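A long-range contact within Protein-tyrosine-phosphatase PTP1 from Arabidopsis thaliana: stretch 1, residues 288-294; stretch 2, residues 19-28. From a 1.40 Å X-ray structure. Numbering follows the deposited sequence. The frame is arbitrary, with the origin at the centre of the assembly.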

# COMPACT_ATOMS: atom_id res chain seq x y z
N TYR A 288 4.93 -4.28 -13.31
CA TYR A 288 5.99 -3.27 -13.49
C TYR A 288 5.65 -2.36 -14.66
O TYR A 288 5.78 -1.16 -14.55
CB TYR A 288 7.32 -4.02 -13.65
CG TYR A 288 8.53 -3.12 -13.58
CD1 TYR A 288 8.92 -2.57 -12.37
CD2 TYR A 288 9.24 -2.80 -14.71
CE1 TYR A 288 10.01 -1.73 -12.29
CE2 TYR A 288 10.36 -1.99 -14.63
CZ TYR A 288 10.71 -1.41 -13.42
OH TYR A 288 11.83 -0.60 -13.32
N PHE A 289 5.16 -2.93 -15.75
CA PHE A 289 4.70 -2.11 -16.91
C PHE A 289 3.55 -1.20 -16.47
O PHE A 289 3.49 -0.03 -16.88
CB PHE A 289 4.29 -3.00 -18.09
CG PHE A 289 5.42 -3.27 -19.04
CD1 PHE A 289 5.67 -2.41 -20.11
CD2 PHE A 289 6.23 -4.38 -18.89
CE1 PHE A 289 6.70 -2.67 -20.99
CE2 PHE A 289 7.29 -4.61 -19.76
CZ PHE A 289 7.51 -3.77 -20.82
N PHE A 290 2.64 -1.74 -15.66
CA PHE A 290 1.47 -0.94 -15.20
C PHE A 290 1.95 0.27 -14.39
O PHE A 290 1.38 1.34 -14.51
CB PHE A 290 0.50 -1.83 -14.43
CG PHE A 290 -0.76 -1.14 -13.98
CD1 PHE A 290 -1.83 -0.98 -14.85
CD2 PHE A 290 -0.89 -0.65 -12.70
CE1 PHE A 290 -2.99 -0.33 -14.43
CE2 PHE A 290 -2.04 -0.01 -12.28
CZ PHE A 290 -3.10 0.15 -13.15
N CYS A 291 3.02 0.09 -13.59
CA CYS A 291 3.61 1.23 -12.84
C CYS A 291 3.98 2.32 -13.83
O CYS A 291 3.64 3.46 -13.64
CB CYS A 291 4.92 0.85 -12.14
SG CYS A 291 4.76 -0.20 -10.70
N TYR A 292 4.71 1.96 -14.89
CA TYR A 292 5.17 2.97 -15.88
C TYR A 292 3.96 3.64 -16.53
O TYR A 292 3.92 4.85 -16.64
CB TYR A 292 6.04 2.32 -16.94
CG TYR A 292 7.51 2.33 -16.63
CD1 TYR A 292 8.26 3.46 -16.91
CD2 TYR A 292 8.15 1.23 -16.10
CE1 TYR A 292 9.61 3.51 -16.65
CE2 TYR A 292 9.51 1.27 -15.84
CZ TYR A 292 10.23 2.41 -16.11
OH TYR A 292 11.59 2.51 -15.86
N ASN A 293 2.97 2.84 -16.93
CA ASN A 293 1.79 3.38 -17.66
C ASN A 293 1.03 4.33 -16.73
O ASN A 293 0.64 5.41 -17.19
CB ASN A 293 0.93 2.24 -18.16
CG ASN A 293 1.53 1.55 -19.36
OD1 ASN A 293 2.11 2.19 -20.21
ND2 ASN A 293 1.35 0.24 -19.46
N ALA A 294 0.84 3.94 -15.47
CA ALA A 294 0.08 4.79 -14.54
C ALA A 294 0.86 6.08 -14.30
O ALA A 294 0.27 7.14 -14.15
CB ALA A 294 -0.23 4.07 -13.25
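Stretch 2, residues 19-28: VFRGKIQNPD

Stretch 2 packs on stretch 1 as one helix laid across another, with a short turn and the start of a further helix reaching past the crossing. All of stretch 1, from Tyr-288 to Ala-294, lies inside a longer helix. In stretch 2, helix carries the chain through Val-19 to Ile-24, the backbone turns around Gln-25 and Asn-26, and a second helix is under way by Asp-28. The axes of the two crossing helices approach to 9.8 Å with a signed crossing angle of -136°, so the chains run in broadly opposed directions but well short of antiparallel. The contact buries 373 Å² in all, both sides summed, between residues at least 262 positions apart in sequence.

Along stretch 1, Tyr-288 is buried but takes no part in the contact. Phe-289, one position on, makes the first touch. Its CA-to-CB bond points sideways, and chi1 at -92° lies between the usual wells; the ring nevertheless ends against Pro-27, beyond the turn. Phe-289 CE1 comes within 3.8 Å of Pro-27 CB, and Phe-289 CZ lies 3.4 Å from the backbone Pro-27 O. The contact thus resumes past the turn, at Pro-27, while Gln-25 and Asn-26 themselves touch nothing of stretch 1. Within the turn, Asn-26 ND2 donates a hydrogen bond of 2.8 Å to Gly-22 O, tying the loop back to the preceding helix.

Phe-290 and Cys-291 are both buried in the protein, yet neither meets stretch 2. The next contact is Tyr-292, three positions after Phe-289, a spacing of nearly one helical turn that brings both side chains to stretch 2, though to different residues of it. Tyr-292 is the centre of the contact, with 116 Å² covered, the largest share of any residue here. Tyr-292 CA and Phe-20 CA are 6.7 Å apart, the nearest such pair across the stretches. The side chain starts sideways, again with chi1 at -92°, and its ring reaches across the other helix. Tyr-292 CD1 lies 3.5 Å from Phe-20 CD1, near the plane of the Phe-20 ring and at its edge; the centroids are 5.6 Å apart and the planes meet at 56°, an oblique pairing. Lys-23, whose CA-to-CB bond points toward stretch 1, carries its amine to the far end of the tyrosine, where Lys-23 NZ gives a weak hydrogen bond of 3.4 Å to Tyr-292 OH. Near the base of the same residue, Tyr-292 CB packs 3.9 Å from Ile-24 CG1. One tyrosine therefore meets Phe-20, Lys-23 and Ile-24, combining apolar packing with a polar tip.

Asn-293 adds a smaller contact. Its CA-to-CB bond points away, but the end of the side chain comes back, placing Asn-293 OD1 3.1 Å from Ile-24 CD1, a close approach between a polar oxygen and a methyl. Ala-294 points away and leaves the contact. The rule to read here is economical: aromatic residues three apart supply most of the surface on the stretch 1 side, and their partners lie on the helix and, past the turn, at Pro-27.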

# COMPACT_ATOMS: atom_id res chain seq x y z
N VAL A 19 11.00 11.47 -19.75
CA VAL A 19 11.77 10.25 -19.44
C VAL A 19 10.87 9.01 -19.39
O VAL A 19 11.18 8.03 -20.07
CB VAL A 19 12.57 10.45 -18.14
CG1 VAL A 19 13.13 9.12 -17.68
CG2 VAL A 19 13.63 11.52 -18.33
N PHE A 20 9.78 9.06 -18.63
CA PHE A 20 8.89 7.88 -18.49
C PHE A 20 8.24 7.54 -19.83
O PHE A 20 8.11 6.36 -20.15
CB PHE A 20 7.87 8.12 -17.38
CG PHE A 20 8.44 7.90 -16.00
CD1 PHE A 20 8.48 6.63 -15.46
CD2 PHE A 20 8.86 8.96 -15.21
CE1 PHE A 20 8.96 6.41 -14.18
CE2 PHE A 20 9.38 8.73 -13.94
CZ PHE A 20 9.46 7.46 -13.44
N ARG A 21 7.85 8.56 -20.59
CA ARG A 21 7.21 8.30 -21.91
C ARG A 21 8.24 7.65 -22.83
O ARG A 21 7.89 6.73 -23.58
CB ARG A 21 6.65 9.61 -22.48
CG ARG A 21 5.84 9.44 -23.75
CD ARG A 21 5.39 10.81 -24.23
NE ARG A 21 4.21 11.28 -23.53
CZ ARG A 21 3.84 12.55 -23.42
NH1 ARG A 21 4.57 13.52 -23.93
NH2 ARG A 21 2.72 12.85 -22.77
N GLY A 22 9.49 8.11 -22.76
CA GLY A 22 10.55 7.49 -23.58
C GLY A 22 10.72 6.02 -23.21
O GLY A 22 10.99 5.22 -24.11
N LYS A 23 10.60 5.68 -21.93
CA LYS A 23 10.69 4.27 -21.49
C LYS A 23 9.55 3.44 -22.10
O LYS A 23 9.81 2.35 -22.60
CB LYS A 23 10.68 4.20 -19.96
CG LYS A 23 11.91 4.83 -19.31
CD LYS A 23 13.10 3.94 -19.35
CE LYS A 23 14.30 4.52 -18.64
NZ LYS A 23 14.15 4.37 -17.17
N ILE A 24 8.32 3.95 -22.08
CA ILE A 24 7.15 3.17 -22.60
C ILE A 24 7.28 3.03 -24.12
O ILE A 24 6.79 2.01 -24.67
CB ILE A 24 5.83 3.82 -22.16
CG1 ILE A 24 5.60 3.49 -20.68
CG2 ILE A 24 4.66 3.39 -23.02
CD1 ILE A 24 4.47 4.20 -20.05
N GLN A 25 7.95 3.98 -24.77
CA GLN A 25 8.18 3.94 -26.23
C GLN A 25 9.31 2.95 -26.55
O GLN A 25 9.47 2.62 -27.73
CB GLN A 25 8.46 5.35 -26.76
CG GLN A 25 7.21 6.23 -26.70
CD GLN A 25 7.49 7.70 -26.94
OE1 GLN A 25 8.63 8.14 -26.97
NE2 GLN A 25 6.43 8.47 -27.10
N ASN A 26 10.08 2.53 -25.54
CA ASN A 26 11.17 1.53 -25.73
C ASN A 26 10.93 0.41 -24.74
O ASN A 26 11.65 0.27 -23.75
CB ASN A 26 12.55 2.17 -25.57
CG ASN A 26 12.84 3.20 -26.65
OD1 ASN A 26 13.33 2.86 -27.72
ND2 ASN A 26 12.54 4.46 -26.37
N PRO A 27 9.85 -0.37 -24.88
CA PRO A 27 9.43 -1.30 -23.83
C PRO A 27 10.48 -2.37 -23.47
O PRO A 27 10.44 -2.87 -22.36
CB PRO A 27 8.15 -1.94 -24.40
CG PRO A 27 8.28 -1.76 -25.88
CD PRO A 27 8.94 -0.42 -26.05
N ASP A 28 11.38 -2.67 -24.40
CA ASP A 28 12.51 -3.59 -24.10
C ASP A 28 13.30 -3.05 -22.90
O ASP A 28 13.82 -3.87 -22.12
CB ASP A 28 13.40 -3.82 -25.32
CG ASP A 28 12.75 -4.67 -26.41
OD1 ASP A 28 11.60 -5.10 -26.22
OD2 ASP A 28 13.40 -4.89 -27.46